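Local coordinates for D-hydantoinase (Ralstonia pickettii, PDB 1NFG) that catalyses the stereospecific hydrolysis of the cyclic amide bond of D-hydantoin derivatives, using a pair of zinc ions in each subunit, at the interface of chains A and B and the interface of chains A and C. Coordinates in Å, arbitrary orientation; residue numbers count along the deposited sequence, not the author numbering. Chains: chain A/B/C, D-hydantoinase.

Contact 1: the interface of chains A and B. Residues chain A 169, 228-229; chain B 190, 194.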
ATOM      1  N   ASP A 169     -14.479  22.533 -10.162  1.00 25.38           N
ATOM      2  CA  ASP A 169     -15.438  22.530 -11.254  1.00 26.69           C
ATOM      3  C   ASP A 169     -15.229  23.688 -12.239  1.00 27.03           C
ATOM      4  O   ASP A 169     -15.301  23.493 -13.454  1.00 26.60           O
ATOM      5  CB  ASP A 169     -16.857  22.549 -10.686  1.00 27.86           C
ATOM      6  CG  ASP A 169     -17.908  22.366 -11.752  1.00 30.67           C
ATOM      7  OD1 ASP A 169     -18.266  23.368 -12.407  1.00 35.07           O
ATOM      8  OD2 ASP A 169     -18.364  21.219 -11.946  1.00 30.47           O
ATOM      9  N   ILE A 228     -13.311  13.099  -7.826  1.00 22.22           N
ATOM     10  CA  ILE A 228     -14.770  13.197  -7.961  1.00 22.35           C
ATOM     11  C   ILE A 228     -15.162  14.165  -9.069  1.00 22.28           C
ATOM     12  O   ILE A 228     -16.003  13.852  -9.911  1.00 21.31           O
ATOM     13  CB  ILE A 228     -15.433  13.680  -6.641  1.00 22.57           C
ATOM     14  CG1 ILE A 228     -15.219  12.643  -5.537  1.00 21.75           C
ATOM     15  CG2 ILE A 228     -16.920  13.927  -6.859  1.00 20.53           C
ATOM     16  CD1 ILE A 228     -15.930  11.337  -5.792  1.00 21.95           C
ATOM     17  N   VAL A 229     -14.566  15.349  -9.056  1.00 22.73           N
ATOM     18  CA  VAL A 229     -14.861  16.337 -10.081  1.00 24.41           C
ATOM     19  C   VAL A 229     -14.217  15.895 -11.385  1.00 24.69           C
ATOM     20  O   VAL A 229     -14.622  16.323 -12.464  1.00 25.02           O
ATOM     21  CB  VAL A 229     -14.311  17.726  -9.702  1.00 24.30           C
ATOM     22  CG1 VAL A 229     -14.502  18.694 -10.851  1.00 23.33           C
ATOM     23  CG2 VAL A 229     -15.022  18.238  -8.457  1.00 24.66           C
TER
ATOM     24  N   TYR B 190     -22.567  17.339  -4.250  1.00 26.65           N
ATOM     25  CA  TYR B 190     -22.097  17.800  -5.556  1.00 26.59           C
ATOM     26  C   TYR B 190     -22.570  16.860  -6.664  1.00 27.00           C
ATOM     27  O   TYR B 190     -23.129  17.298  -7.671  1.00 27.44           O
ATOM     28  CB  TYR B 190     -20.571  17.866  -5.564  1.00 28.02           C
ATOM     29  CG  TYR B 190     -19.966  18.104  -6.931  1.00 29.90           C
ATOM     30  CD1 TYR B 190     -19.821  19.392  -7.443  1.00 29.35           C
ATOM     31  CD2 TYR B 190     -19.544  17.029  -7.722  1.00 30.99           C
ATOM     32  CE1 TYR B 190     -19.270  19.610  -8.710  1.00 30.52           C
ATOM     33  CE2 TYR B 190     -18.994  17.233  -8.989  1.00 32.49           C
ATOM     34  CZ  TYR B 190     -18.858  18.525  -9.478  1.00 32.18           C
ATOM     35  OH  TYR B 190     -18.314  18.724 -10.728  1.00 32.10           O
ATOM     36  N   LYS B 194     -25.634  17.392  -9.415  1.00 37.11           N
ATOM     37  CA  LYS B 194     -25.167  17.355 -10.791  1.00 36.90           C
ATOM     38  C   LYS B 194     -26.027  16.373 -11.587  1.00 36.78           C
ATOM     39  O   LYS B 194     -26.424  16.663 -12.711  1.00 37.08           O
ATOM     40  CB  LYS B 194     -23.696  16.938 -10.820  1.00 38.15           C
ATOM     41  CG  LYS B 194     -22.988  17.129 -12.154  1.00 40.16           C
ATOM     42  CD  LYS B 194     -21.478  16.967 -11.966  1.00 42.98           C
ATOM     43  CE  LYS B 194     -20.692  17.113 -13.265  1.00 43.76           C
ATOM     44  NZ  LYS B 194     -19.217  17.017 -13.007  1.00 44.10           N
TER
HETATM   45  O   HOH W   1     -18.050  14.832 -11.861  1.00 31.70           O
HETATM   46  O   HOH W   2     -16.549  18.013 -14.229  1.00 32.41           O

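Contact 2: the interface of chains A and C. Residues chain A 14, 367, 371, 376; chain C 13-15, 359.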
ATOM      1  N   ASP A  14      17.170  18.337 -21.650  1.00 32.77           N
ATOM      2  CA  ASP A  14      17.442  17.214 -22.534  1.00 34.81           C
ATOM      3  C   ASP A  14      18.536  17.467 -23.562  1.00 33.32           C
ATOM      4  O   ASP A  14      18.380  17.188 -24.751  1.00 31.32           O
ATOM      5  CB  ASP A  14      16.152  16.771 -23.215  1.00 39.95           C
ATOM      6  CG  ASP A  14      15.189  16.113 -22.235  1.00 46.99           C
ATOM      7  OD1 ASP A  14      15.612  15.169 -21.522  1.00 50.33           O
ATOM      8  OD2 ASP A  14      14.014  16.536 -22.172  1.00 49.50           O
ATOM      9  N   THR A 367      12.518  24.056 -16.546  1.00 22.12           N
ATOM     10  CA  THR A 367      11.740  23.513 -17.656  1.00 20.87           C
ATOM     11  C   THR A 367      10.404  22.863 -17.328  1.00 21.02           C
ATOM     12  O   THR A 367       9.407  23.124 -18.002  1.00 21.79           O
ATOM     13  CB  THR A 367      12.575  22.515 -18.483  1.00 20.16           C
ATOM     14  OG1 THR A 367      13.823  23.120 -18.835  1.00 21.56           O
ATOM     15  CG2 THR A 367      11.846  22.141 -19.763  1.00 17.77           C
ATOM     16  N   LYS A 371       6.484  24.242 -18.218  1.00 21.20           N
ATOM     17  CA  LYS A 371       5.549  23.405 -18.951  1.00 21.06           C
ATOM     18  C   LYS A 371       4.194  23.360 -18.263  1.00 21.37           C
ATOM     19  O   LYS A 371       3.171  23.667 -18.873  1.00 22.41           O
ATOM     20  CB  LYS A 371       6.084  21.980 -19.081  1.00 21.68           C
ATOM     21  CG  LYS A 371       7.183  21.800 -20.103  1.00 22.64           C
ATOM     22  CD  LYS A 371       7.627  20.352 -20.148  1.00 23.28           C
ATOM     23  CE  LYS A 371       8.635  20.106 -21.255  1.00 24.43           C
ATOM     24  NZ  LYS A 371       9.123  18.701 -21.228  1.00 24.00           N
ATOM     25  N   PHE A 376       5.753  27.509 -21.510  1.00 23.29           N
ATOM     26  CA  PHE A 376       6.675  26.763 -22.361  1.00 21.84           C
ATOM     27  C   PHE A 376       6.159  26.770 -23.792  1.00 21.94           C
ATOM     28  O   PHE A 376       4.963  26.615 -24.018  1.00 23.14           O
ATOM     29  CB  PHE A 376       6.786  25.327 -21.816  1.00 20.71           C
ATOM     30  CG  PHE A 376       7.639  24.405 -22.639  1.00 16.37           C
ATOM     31  CD1 PHE A 376       7.095  23.695 -23.704  1.00 16.40           C
ATOM     32  CD2 PHE A 376       8.990  24.235 -22.342  1.00 15.71           C
ATOM     33  CE1 PHE A 376       7.892  22.819 -24.469  1.00 15.44           C
ATOM     34  CE2 PHE A 376       9.792  23.368 -23.095  1.00 14.06           C
ATOM     35  CZ  PHE A 376       9.238  22.660 -24.160  1.00 13.13           C
TER
ATOM     36  N   ALA C  13      12.693  16.575 -26.374  1.00 29.19           N
ATOM     37  CA  ALA C  13      11.952  16.290 -25.154  1.00 29.76           C
ATOM     38  C   ALA C  13      11.689  17.566 -24.365  1.00 30.52           C
ATOM     39  O   ALA C  13      10.692  17.668 -23.655  1.00 29.83           O
ATOM     40  CB  ALA C  13      12.710  15.283 -24.302  1.00 27.87           C
ATOM     41  N   ASP C  14      12.576  18.545 -24.494  1.00 32.77           N
ATOM     42  CA  ASP C  14      12.397  19.796 -23.773  1.00 34.81           C
ATOM     43  C   ASP C  14      12.515  21.048 -24.633  1.00 33.32           C
ATOM     44  O   ASP C  14      13.209  22.004 -24.288  1.00 31.32           O
ATOM     45  CB  ASP C  14      13.367  19.856 -22.597  1.00 39.95           C
ATOM     46  CG  ASP C  14      12.996  18.862 -21.504  1.00 46.99           C
ATOM     47  OD1 ASP C  14      11.821  18.872 -21.058  1.00 50.33           O
ATOM     48  OD2 ASP C  14      13.870  18.069 -21.092  1.00 49.50           O
ATOM     49  N   GLY C  15      11.807  21.030 -25.755  1.00 31.57           N
ATOM     50  CA  GLY C  15      11.829  22.162 -26.650  1.00 31.19           C
ATOM     51  C   GLY C  15      10.971  21.939 -27.875  1.00 31.71           C
ATOM     52  O   GLY C  15      10.838  20.816 -28.368  1.00 32.04           O
ATOM     53  N   THR C 359       5.909  16.183 -26.265  1.00 24.72           N
ATOM     54  CA  THR C 359       7.247  16.279 -25.737  1.00 24.91           C
ATOM     55  C   THR C 359       7.674  15.004 -24.999  1.00 25.98           C
ATOM     56  O   THR C 359       8.852  14.637 -25.019  1.00 25.63           O
ATOM     57  CB  THR C 359       7.336  17.536 -24.834  1.00 24.48           C
ATOM     58  OG1 THR C 359       8.328  18.417 -25.368  1.00 24.48           O
ATOM     59  CG2 THR C 359       7.665  17.179 -23.391  1.00 24.69           C
TER
HETATM   60  O   HOH W   3      10.635  18.985 -18.594  1.00 36.83           O

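Contact 1: the interface of chains A and B
A:Asp169 and B:Tyr190 meet in a two-fold symmetric, helix-to-helix interface between identical subunits, one of the surfaces that join the chains of an enzyme that forms homodimers and homotetramers, here a tetramer. Helix 185-197 of chain B supplies B:Tyr190 and B:Lys194, one turn apart; chain A answers with helix 161-174 and the C-terminal end of helix 212-229. The contact illustrates how a tyrosine can serve a subunit boundary with both its ring and its hydroxyl. Its phenol OH donates a hydrogen bond of 2.8 Å to the carboxylate oxygen OD2 of A:Asp169, which accepts through the anti lone pair, turned away from OD1. OD2 lies in the plane of the ring at its edge, while the carboxylate plane is turned 68° from it. With CG trans to the backbone N (chi1 170°), B:Tyr190 projects its ring from its helix toward the neighbouring chain. There A:Val229 crosses it at about a right angle, its methyl CG2 4.0 Å from CZ of B:Tyr190, while CG2 of A:Ile228 lies farther down the ring, 4.2 Å from CD2 of B:Tyr190.

B:Lys194 supports this tyrosine from its own side. Its almost fully extended chain carries NZ to 3.0 Å from the OH of B:Tyr190, to which it donates. The phenol oxygen is therefore held as acceptor and donor at once, and the ammonium charge may strengthen its bond to the aspartate. NZ also faces the carbonyl end of helix 212-229, where its charge would suit the helix dipole: water 1 bridges it to O of A:Ile228, and water 2, 3.1 Å from NZ of B:Lys194, links it to O of A:Val229.

Contact 2: the interface of chains A and C
A:Lys371 reaches into the turn formed by C:Ala13 and C:Asp14 at a two-fold symmetric, largely polar interface between identical subunits, a second surface through which the tetramer is assembled. The turn joins strands 8-12 and 15-24 of chain C; the lysine stands near the C-terminal end of helix 358-372 of chain A. It exemplifies one long basic side chain reading both the backbone and the side chain of a partner's turn. The chain of A:Lys371 runs straight beyond CG and ends in an NZ that forms a salt bridge of 2.7 Å with carboxylate oxygen OD1 of C:Asp14, meeting that oxygen nearly along its C-O axis. The same NZ donates to the carbonyl O of C:Ala13 at 3.1 Å, in the carbonyl plane and at a C=O...N angle of 154°. Water 3 closes a small ring, 2.7 Å from OD1 of C:Asp14 and also paired with the lysine NZ. The OD2 atoms of A:Asp14 and C:Asp14 are modelled too close to be real, so the exact placement of these carboxylates, and with it the fine geometry of the salt bridge, is doubtful.

The carbonyl of C:Ala13 is gripped twice, because OG1 of C:Thr359 in its own chain donates to its O at 3.0 Å, from well above the carbonyl plane. This second bond ties the turn to the start of helix 358-372 in chain C.

Carbon contacts flank the lysine chain. CG of A:Lys371 lies over one face of the A:Phe376 ring, toward its rim, bracing the base of the chain within its own subunit. With its ring trans to the backbone N (chi1 176°), A:Phe376 turns an edge to the turn, CZ lying 3.6 Å from CA of C:Gly15. Methyl CG2 of A:Thr367 sits 3.9 Å from CG of C:Asp14. Repeated by symmetry, the contact fastens each subunit's N-terminal hairpin turn to its neighbour's helix 358-372, contributing to tetramer assembly.

Contact 1 and contact 2 lie about 32 Å apart, measured between the centres of their C-alpha atoms, and share neither a residue nor a secondary-structure element. Chain A takes part in both, meeting chain B at contact 1 and chain C at contact 2, so one subunit bridges two neighbours through separate surfaces. In each, an extended lysine brings its ammonium group to oxygen-rich partners, but in contact 1 it spans the boundary through water, whereas in contact 2 it bonds across directly. Two distinct two-fold interfaces would suffice to close four copies of one chain into a tetramer, as the deposited assembly suggests.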